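Local structure of dihydroorotate dehydrogenase (Schistosoma mansoni, 6UY4) at residues F82-G87 against G106-E111; D178-Y183 against R219-K224; Q213-L218 against I254-L259. The protein probably catalyses the quinone-dependent oxidation of (S)-dihydroorotate to orotate in de novo pyrimidine biosynthesis, with FMN as its cofactor. All blocks are in the same frame, centred on the assembly; numbering follows the deposited sequence.

Contact 1. Residues F82-G87 against G106-E111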
loop_
_atom_site.group_PDB
_atom_site.type_symbol
_atom_site.label_atom_id
_atom_site.label_comp_id
_atom_site.label_asym_id
_atom_site.label_seq_id
_atom_site.Cartn_x
_atom_site.Cartn_y
_atom_site.Cartn_z
ATOM N N PHE A 82 0.565 -10.804 14.456
ATOM C CA PHE A 82 0.014 -9.476 14.222
ATOM C C PHE A 82 -0.914 -9.105 15.370
ATOM O O PHE A 82 -1.752 -9.916 15.783
ATOM C CB PHE A 82 -0.744 -9.417 12.894
ATOM C CG PHE A 82 0.145 -9.403 11.682
ATOM C CD1 PHE A 82 0.692 -10.577 11.192
ATOM C CD2 PHE A 82 0.424 -8.216 11.024
ATOM C CE1 PHE A 82 1.506 -10.566 10.074
ATOM C CE2 PHE A 82 1.238 -8.199 9.905
ATOM C CZ PHE A 82 1.778 -9.376 9.430
ATOM N N ASP A 83 -0.760 -7.882 15.883
ATOM C CA ASP A 83 -1.655 -7.401 16.929
ATOM C C ASP A 83 -3.093 -7.323 16.434
ATOM O O ASP A 83 -4.030 -7.555 17.206
ATOM C CB ASP A 83 -1.180 -6.035 17.428
ATOM C CG ASP A 83 -1.913 -5.576 18.674
ATOM O OD1 ASP A 83 -2.585 -6.406 19.321
ATOM O OD2 ASP A 83 -1.817 -4.375 19.005
ATOM N N HIS A 84 -3.281 -7.011 15.158
ATOM C CA HIS A 84 -4.588 -6.967 14.516
ATOM C C HIS A 84 -4.366 -6.885 13.005
ATOM O O HIS A 84 -3.287 -6.490 12.563
ATOM C CB HIS A 84 -5.421 -5.774 15.019
ATOM C CG HIS A 84 -4.704 -4.463 14.953
ATOM N ND1 HIS A 84 -4.696 -3.675 13.823
ATOM C CD2 HIS A 84 -3.975 -3.799 15.881
ATOM C CE1 HIS A 84 -3.992 -2.582 14.058
ATOM N NE2 HIS A 84 -3.543 -2.632 15.298
ATOM N N PRO A 85 -5.361 -7.269 12.198
ATOM C CA PRO A 85 -5.137 -7.341 10.744
ATOM C C PRO A 85 -4.993 -5.992 10.051
ATOM O O PRO A 85 -4.847 -5.969 8.823
ATOM C CB PRO A 85 -6.386 -8.079 10.240
ATOM C CG PRO A 85 -7.428 -7.777 11.255
ATOM C CD PRO A 85 -6.704 -7.751 12.568
ATOM N N ILE A 86 -5.007 -4.875 10.776
ATOM C CA ILE A 86 -5.029 -3.546 10.173
ATOM C C ILE A 86 -3.620 -2.971 10.159
ATOM O O ILE A 86 -2.965 -2.883 11.206
ATOM C CB ILE A 86 -5.990 -2.614 10.928
ATOM C CG1 ILE A 86 -7.362 -3.272 11.064
ATOM C CG2 ILE A 86 -6.102 -1.273 10.214
ATOM C CD1 ILE A 86 -8.282 -2.550 12.002
ATOM N N GLY A 87 -3.159 -2.567 8.974
ATOM C CA GLY A 87 -1.860 -1.944 8.825
ATOM C C GLY A 87 -1.929 -0.769 7.869
ATOM O O GLY A 87 -2.975 -0.480 7.287
ATOM N N GLY A 106 -0.869 2.777 16.251
ATOM C CA GLY A 106 -1.970 1.836 16.281
ATOM C C GLY A 106 -1.934 0.789 15.186
ATOM O O GLY A 106 -2.533 -0.280 15.330
ATOM N N PHE A 107 -1.246 1.083 14.085
ATOM C CA PHE A 107 -1.141 0.122 12.995
ATOM C C PHE A 107 -0.303 -1.077 13.421
ATOM O O PHE A 107 0.715 -0.934 14.102
ATOM C CB PHE A 107 -0.522 0.773 11.760
ATOM C CG PHE A 107 -1.403 1.794 11.103
ATOM C CD1 PHE A 107 -2.536 1.405 10.409
ATOM C CD2 PHE A 107 -1.090 3.141 11.163
ATOM C CE1 PHE A 107 -3.347 2.342 9.796
ATOM C CE2 PHE A 107 -1.896 4.084 10.552
ATOM C CZ PHE A 107 -3.026 3.682 9.868
ATOM N N SER A 108 -0.741 -2.269 13.013
ATOM C CA SER A 108 -0.010 -3.482 13.351
ATOM C C SER A 108 1.164 -3.739 12.418
ATOM O O SER A 108 2.103 -4.441 12.808
ATOM C CB SER A 108 -0.947 -4.688 13.333
ATOM O OG SER A 108 -1.457 -4.916 12.031
ATOM N N HIS A 109 1.132 -3.198 11.203
ATOM C CA HIS A 109 2.257 -3.340 10.292
ATOM C C HIS A 109 2.310 -2.140 9.360
ATOM O O HIS A 109 1.280 -1.566 8.998
ATOM C CB HIS A 109 2.184 -4.648 9.491
ATOM C CG HIS A 109 0.997 -4.745 8.585
ATOM N ND1 HIS A 109 -0.240 -5.169 9.021
ATOM C CD2 HIS A 109 0.864 -4.493 7.261
ATOM C CE1 HIS A 109 -1.087 -5.165 8.005
ATOM N NE2 HIS A 109 -0.442 -4.758 6.927
ATOM N N ILE A 110 3.531 -1.760 8.988
ATOM C CA ILE A 110 3.781 -0.662 8.063
ATOM C C ILE A 110 4.492 -1.224 6.842
ATOM O O ILE A 110 5.421 -2.029 6.969
ATOM C CB ILE A 110 4.623 0.456 8.712
ATOM C CG1 ILE A 110 4.049 0.845 10.075
ATOM C CG2 ILE A 110 4.700 1.669 7.797
ATOM C CD1 ILE A 110 2.645 1.390 10.010
ATOM N N GLU A 111 4.057 -0.799 5.662
ATOM C CA GLU A 111 4.646 -1.235 4.400
ATOM C C GLU A 111 5.482 -0.078 3.857
ATOM O O GLU A 111 4.978 0.804 3.161
ATOM C CB GLU A 111 3.563 -1.673 3.416
ATOM C CG GLU A 111 4.092 -2.224 2.102
ATOM C CD GLU A 111 3.030 -2.980 1.324
ATOM O OE1 GLU A 111 2.336 -3.823 1.932
ATOM O OE2 GLU A 111 2.886 -2.730 0.108
#

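Contact 2. Residues D178-Y183 against R219-K224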
loop_
_atom_site.group_PDB
_atom_site.type_symbol
_atom_site.label_atom_id
_atom_site.label_comp_id
_atom_site.label_asym_id
_atom_site.label_seq_id
_atom_site.Cartn_x
_atom_site.Cartn_y
_atom_site.Cartn_z
ATOM N N ASP A 178 16.696 -2.805 -17.350
ATOM C CA ASP A 178 15.963 -4.034 -17.066
ATOM C C ASP A 178 15.189 -3.861 -15.766
ATOM O O ASP A 178 15.783 -3.928 -14.678
ATOM C CB ASP A 178 16.920 -5.226 -16.969
ATOM C CG ASP A 178 16.193 -6.558 -16.926
ATOM O OD1 ASP A 178 14.952 -6.567 -17.079
ATOM O OD2 ASP A 178 16.862 -7.596 -16.741
ATOM N N PRO A 179 13.874 -3.629 -15.818
ATOM C CA PRO A 179 13.121 -3.441 -14.565
ATOM C C PRO A 179 13.135 -4.662 -13.664
ATOM O O PRO A 179 13.171 -4.518 -12.437
ATOM C CB PRO A 179 11.703 -3.112 -15.056
ATOM C CG PRO A 179 11.883 -2.638 -16.466
ATOM C CD PRO A 179 13.033 -3.423 -17.008
ATOM N N THR A 180 13.106 -5.866 -14.242
ATOM C CA THR A 180 13.156 -7.075 -13.426
ATOM C C THR A 180 14.450 -7.153 -12.629
ATOM O O THR A 180 14.460 -7.689 -11.515
ATOM C CB THR A 180 13.000 -8.317 -14.303
ATOM O OG1 THR A 180 14.160 -8.468 -15.131
ATOM C CG2 THR A 180 11.769 -8.194 -15.186
ATOM N N ALA A 181 15.546 -6.626 -13.177
ATOM C CA ALA A 181 16.796 -6.576 -12.425
ATOM C C ALA A 181 16.674 -5.651 -11.220
ATOM O O ALA A 181 17.273 -5.910 -10.169
ATOM C CB ALA A 181 17.939 -6.128 -13.334
ATOM N N ASP A 182 15.900 -4.571 -11.353
ATOM C CA ASP A 182 15.682 -3.674 -10.222
ATOM C C ASP A 182 14.894 -4.364 -9.117
ATOM O O ASP A 182 15.202 -4.195 -7.930
ATOM C CB ASP A 182 14.957 -2.410 -10.682
ATOM C CG ASP A 182 15.808 -1.551 -11.594
ATOM O OD1 ASP A 182 16.809 -2.066 -12.138
ATOM O OD2 ASP A 182 15.481 -0.357 -11.760
ATOM N N TYR A 183 13.873 -5.140 -9.485
ATOM C CA TYR A 183 13.114 -5.880 -8.483
ATOM C C TYR A 183 13.976 -6.940 -7.811
ATOM O O TYR A 183 13.880 -7.149 -6.597
ATOM C CB TYR A 183 11.877 -6.516 -9.120
ATOM C CG TYR A 183 10.858 -5.514 -9.614
ATOM C CD1 TYR A 183 10.152 -4.717 -8.723
ATOM C CD2 TYR A 183 10.593 -5.373 -10.971
ATOM C CE1 TYR A 183 9.218 -3.804 -9.168
ATOM C CE2 TYR A 183 9.658 -4.460 -11.426
ATOM C CZ TYR A 183 8.975 -3.679 -10.519
ATOM O OH TYR A 183 8.043 -2.770 -10.964
ATOM N N ARG A 219 5.890 -14.063 -15.585
ATOM C CA ARG A 219 6.486 -15.336 -15.194
ATOM C C ARG A 219 8.004 -15.233 -15.137
ATOM O O ARG A 219 8.641 -15.800 -14.242
ATOM C CB ARG A 219 6.058 -16.435 -16.167
ATOM C CG ARG A 219 6.428 -17.840 -15.719
ATOM C CD ARG A 219 6.204 -18.855 -16.831
ATOM N NE ARG A 219 4.835 -18.830 -17.343
ATOM C CZ ARG A 219 3.842 -19.573 -16.864
ATOM N NH1 ARG A 219 4.059 -20.404 -15.853
ATOM N NH2 ARG A 219 2.631 -19.486 -17.395
ATOM N N ASP A 220 8.600 -14.511 -16.088
ATOM C CA ASP A 220 10.040 -14.281 -16.052
ATOM C C ASP A 220 10.437 -13.475 -14.823
ATOM O O ASP A 220 11.436 -13.785 -14.162
ATOM C CB ASP A 220 10.484 -13.566 -17.328
ATOM C CG ASP A 220 11.820 -12.875 -17.172
ATOM O OD1 ASP A 220 12.858 -13.565 -17.239
ATOM O OD2 ASP A 220 11.830 -11.640 -16.976
ATOM N N LEU A 221 9.663 -12.435 -14.501
ATOM C CA LEU A 221 9.963 -11.617 -13.331
ATOM C C LEU A 221 9.900 -12.445 -12.054
ATOM O O LEU A 221 10.820 -12.408 -11.231
ATOM C CB LEU A 221 8.997 -10.434 -13.260
ATOM C CG LEU A 221 9.011 -9.601 -11.976
ATOM C CD1 LEU A 221 10.367 -8.949 -11.764
ATOM C CD2 LEU A 221 7.910 -8.552 -12.009
ATOM N N LEU A 222 8.818 -13.209 -11.876
ATOM C CA LEU A 222 8.677 -14.013 -10.667
ATOM C C LEU A 222 9.742 -15.097 -10.581
ATOM O O LEU A 222 10.171 -15.454 -9.478
ATOM C CB LEU A 222 7.282 -14.635 -10.605
ATOM C CG LEU A 222 6.118 -13.657 -10.453
ATOM C CD1 LEU A 222 4.812 -14.408 -10.250
ATOM C CD2 LEU A 222 6.375 -12.695 -9.304
ATOM N N SER A 223 10.184 -15.627 -11.722
ATOM C CA SER A 223 11.216 -16.659 -11.704
ATOM C C SER A 223 12.531 -16.105 -11.170
ATOM O O SER A 223 13.155 -16.700 -10.283
ATOM C CB SER A 223 11.398 -17.240 -13.106
ATOM O OG SER A 223 12.320 -18.315 -13.096
ATOM N N LYS A 224 12.968 -14.960 -11.699
ATOM C CA LYS A 224 14.210 -14.355 -11.232
ATOM C C LYS A 224 14.085 -13.872 -9.792
ATOM O O LYS A 224 15.041 -13.972 -9.013
ATOM C CB LYS A 224 14.607 -13.199 -12.150
ATOM C CG LYS A 224 14.960 -13.617 -13.566
ATOM C CD LYS A 224 15.167 -12.406 -14.459
ATOM C CE LYS A 224 15.617 -12.813 -15.851
ATOM N NZ LYS A 224 15.599 -11.662 -16.797
#

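Contact 3. Residues Q213-L218 against I254-L259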
loop_
_atom_site.group_PDB
_atom_site.type_symbol
_atom_site.label_atom_id
_atom_site.label_comp_id
_atom_site.label_asym_id
_atom_site.label_seq_id
_atom_site.Cartn_x
_atom_site.Cartn_y
_atom_site.Cartn_z
ATOM N N GLN A 213 3.813 -6.152 -19.038
ATOM C CA GLN A 213 2.363 -6.281 -19.010
ATOM C C GLN A 213 1.861 -7.527 -19.732
ATOM O O GLN A 213 0.664 -7.615 -20.033
ATOM C CB GLN A 213 1.713 -5.031 -19.608
ATOM N N THR A 214 2.736 -8.484 -20.020
ATOM C CA THR A 214 2.330 -9.743 -20.623
ATOM C C THR A 214 2.549 -10.887 -19.641
ATOM O O THR A 214 3.267 -10.756 -18.645
ATOM C CB THR A 214 3.090 -10.015 -21.927
ATOM O OG1 THR A 214 2.584 -11.210 -22.535
ATOM C CG2 THR A 214 4.568 -10.187 -21.659
ATOM N N LYS A 215 1.913 -12.021 -19.942
ATOM C CA LYS A 215 1.934 -13.155 -19.024
ATOM C C LYS A 215 3.341 -13.714 -18.859
ATOM O O LYS A 215 3.732 -14.116 -17.756
ATOM C CB LYS A 215 0.977 -14.238 -19.522
ATOM C CG LYS A 215 0.804 -15.417 -18.582
ATOM C CD LYS A 215 -0.177 -16.422 -19.164
ATOM C CE LYS A 215 -0.375 -17.615 -18.248
ATOM N NZ LYS A 215 -1.273 -18.629 -18.869
ATOM N N GLU A 216 4.122 -13.745 -19.940
ATOM C CA GLU A 216 5.445 -14.357 -19.867
ATOM C C GLU A 216 6.475 -13.440 -19.220
ATOM O O GLU A 216 7.406 -13.932 -18.572
ATOM C CB GLU A 216 5.908 -14.782 -21.260
ATOM C CG GLU A 216 5.167 -15.998 -21.789
ATOM C CD GLU A 216 5.199 -17.164 -20.816
ATOM O OE1 GLU A 216 6.275 -17.433 -20.239
ATOM O OE2 GLU A 216 4.146 -17.808 -20.623
ATOM N N LYS A 217 6.337 -12.122 -19.379
ATOM C CA LYS A 217 7.226 -11.212 -18.663
ATOM C C LYS A 217 6.987 -11.283 -17.161
ATOM O O LYS A 217 7.927 -11.155 -16.369
ATOM C CB LYS A 217 7.053 -9.781 -19.169
ATOM C CG LYS A 217 7.847 -9.464 -20.427
ATOM C CD LYS A 217 9.342 -9.596 -20.185
ATOM N N LEU A 218 5.734 -11.490 -16.748
ATOM C CA LEU A 218 5.449 -11.674 -15.330
ATOM C C LEU A 218 6.039 -12.981 -14.817
ATOM O O LEU A 218 6.629 -13.018 -13.730
ATOM C CB LEU A 218 3.941 -11.633 -15.086
ATOM C CG LEU A 218 3.490 -11.917 -13.651
ATOM C CD1 LEU A 218 4.116 -10.924 -12.682
ATOM C CD2 LEU A 218 1.972 -11.892 -13.545
ATOM N N ILE A 254 -2.657 -13.648 -13.971
ATOM C CA ILE A 254 -1.806 -13.268 -12.847
ATOM C C ILE A 254 -1.881 -14.319 -11.747
ATOM O O ILE A 254 -0.859 -14.723 -11.181
ATOM C CB ILE A 254 -2.196 -11.872 -12.326
ATOM C CG1 ILE A 254 -1.943 -10.811 -13.397
ATOM C CG2 ILE A 254 -1.428 -11.539 -11.057
ATOM C CD1 ILE A 254 -2.357 -9.418 -12.987
ATOM N N VAL A 255 -3.093 -14.786 -11.437
ATOM C CA VAL A 255 -3.259 -15.794 -10.393
ATOM C C VAL A 255 -2.580 -17.098 -10.795
ATOM O O VAL A 255 -1.948 -17.764 -9.966
ATOM C CB VAL A 255 -4.755 -16.004 -10.089
ATOM C CG1 VAL A 255 -4.955 -17.199 -9.170
ATOM C CG2 VAL A 255 -5.350 -14.746 -9.473
ATOM N N GLU A 256 -2.693 -17.477 -12.069
ATOM C CA GLU A 256 -2.099 -18.730 -12.528
ATOM C C GLU A 256 -0.585 -18.716 -12.363
ATOM O O GLU A 256 0.000 -19.653 -11.806
ATOM C CB GLU A 256 -2.476 -18.986 -13.987
ATOM C CG GLU A 256 -1.720 -20.142 -14.618
ATOM C CD GLU A 256 -2.086 -20.354 -16.072
ATOM O OE1 GLU A 256 -3.123 -19.814 -16.510
ATOM O OE2 GLU A 256 -1.333 -21.057 -16.777
ATOM N N VAL A 257 0.068 -17.656 -12.843
ATOM C CA VAL A 257 1.520 -17.555 -12.721
ATOM C C VAL A 257 1.930 -17.491 -11.255
ATOM O O VAL A 257 2.938 -18.082 -10.849
ATOM C CB VAL A 257 2.038 -16.339 -13.511
ATOM C CG1 VAL A 257 3.522 -16.133 -13.263
ATOM C CG2 VAL A 257 1.763 -16.517 -14.997
ATOM N N ALA A 258 1.148 -16.784 -10.436
ATOM C CA ALA A 258 1.468 -16.648 -9.020
ATOM C C ALA A 258 1.349 -17.963 -8.262
ATOM O O ALA A 258 1.956 -18.105 -7.195
ATOM C CB ALA A 258 0.562 -15.598 -8.378
ATOM N N LEU A 259 0.587 -18.925 -8.782
ATOM C CA LEU A 259 0.374 -20.194 -8.104
ATOM C C LEU A 259 1.110 -21.361 -8.745
ATOM O O LEU A 259 1.078 -22.466 -8.192
ATOM C CB LEU A 259 -1.126 -20.519 -8.039
ATOM C CG LEU A 259 -1.991 -19.575 -7.201
ATOM C CD1 LEU A 259 -3.420 -20.084 -7.130
ATOM C CD2 LEU A 259 -1.408 -19.401 -5.807
#

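Contact 1. Residues F82-G87 against G106-E111
The hydroxyl OG of Ser108 is held among three polar groups. Ile86 O, at 2.7 Å from this OG, and His84 O both lie within its hydrogen-bonding reach; a chi1 of 64° tucks OG between the N and C branches of its own backbone, which sets it near the two carbonyls. From its own segment, His109 ND1 donates to Ser108 OG at 3.3 Å, tilted from the imidazole plane. Ile86 O also receives the backbone N of Ser108 at 2.9 Å, so N and OG of Ser108 both lie close to this one oxygen. Nearby, His84 NE2 donates to Gly106 O at 2.6 Å; the carbonyl oxygen lies in the ring plane and the donor almost straight beyond the C=O, although the N-H...O angle is only 134°. Ser108 CB sits over the centre of the His84 ring, 3.8 Å from its centroid. Gly87 CA approaches one face of His109, 3.6 Å from the ring centroid. Against the same imidazole the edge of Phe82 makes an offset edge-to-face pair, planes at 87°. The start of strand 86-88 here meets the residues leading into strand 109-115, the two end strands of the eight, as at the closure of a TIM barrel; helix 99-105 makes the crossover between them. Strand 350-353 flanks Gly87, strand 165-170 flanks His109, and helix 364-376 covers Ile86 and Phe107.

Contact 2. Residues D178-Y183 against R219-K224
Thr180 and Leu221 are the centre of side-by-side packing between two successive outer helices of the barrel, 179-190 and 215-230, which run in roughly the same direction. Over these short segments the axes approach to 9.6 Å and cross at -32°, and the backbones come closest at this pair. Their side chains slide past each other in opposite directions: the methyl CD1 of Leu221 reaches Thr180 CB at 3.7 Å and touches the methyl CG2 as well. The same CD1 meets CD2 of Tyr183 at 3.7 Å, approaching that ring obliquely, so one leucine methyl lies against two residues a helical turn apart. Thr180 turns its two branches to different tasks. CG2 takes the apolar side and also meets Asp220 OD2, whereas OG1, placed between the backbone N and the carbonyl carbon (chi1 68°), donates to OD1 of Asp178, the N-cap residue, at 2.8 Å from above the carboxylate plane. On the more exposed side the extended chain of Lys224 brings NZ to a salt bridge with Asp220 OD1 in its own helix, 3.4 Å away. Asp178 OD2 stays 4.3 Å from Lys224 NZ, beyond a salt bridge, though some attraction is likely. Leu212, in the loop before helix 215-230, also touches Thr180; Leu222 turns to helix 248-259, the next along the barrel wall.

Contact 3. Residues Q213-L218 against I254-L259
Lys215 and Glu256 form the charged part of this contact, a salt bridge from the first turn of helix 215-230 to the last turns of helix 248-259. NZ of Lys215 stands 3.2 Å from OE2 of Glu256 and equally far from OE1, so the ammonium faces both carboxylate oxygens evenly; each of the two hydrogen bonds is weak. The two side chains, both extended, meet at about a right angle. In Lys215, CG is anti to the backbone N (chi1 -174°), which starts the chain toward helix 248-259; the remaining straight chain then carries NZ across.

The apolar part lies on the buried side of the bridge and joins branched side chains to the Lys215 stem. Val257 points toward helix 215-230 and presents its two methyls to different partners. CG2 lies against the aliphatic stem of Lys215, 3.9 Å from its CG and also close to CE, while CG1 comes 4.2 Å from CG of Leu218. Leu218 in turn directs CD2 to Ile254, one turn before Val257, touching CG1 at 4.1 Å and the backbone CA equally closely. Leu218 and Ile254 cross at about a right angle, a methyl against a methylene. Leu218, Ile254 and Val257 are all buried.

The chemistry is thus layered: hydrocarbon between the helices on the inner side, a charged pair at the exposed edge. Lys215 serves in both layers, its methylenes continuing the apolar surface over Val257 while its ammonium meets the carboxylate. With both hydrogen bonds weak and Glu256 exposed, the electrostatic contribution is probably modest, and the contact probably rests chiefly on the apolar side chains together with the methylenes of Lys215.

In the fold
Contacts 2 and 3 are neighbours on the outside of the barrel: both use helix 215-230, their centres are about 12 Å apart, and Val257 CG1 of contact 3 packs on Arg219 CA of contact 2 at 3.6 Å. Together they line up three successive helices, 179-190, 215-230 and 248-259. Contact 1 lies apart, its centre about 29 Å from the centre of each, where the strands close the barrel. The side chain of Phe107 in contact 1 is about 9 Å from both the bound FMN and the inhibitor QLA, that of Tyr183 in contact 2 about 10 Å from FMN, and that of Ile254 in contact 3 about 14 Å from it.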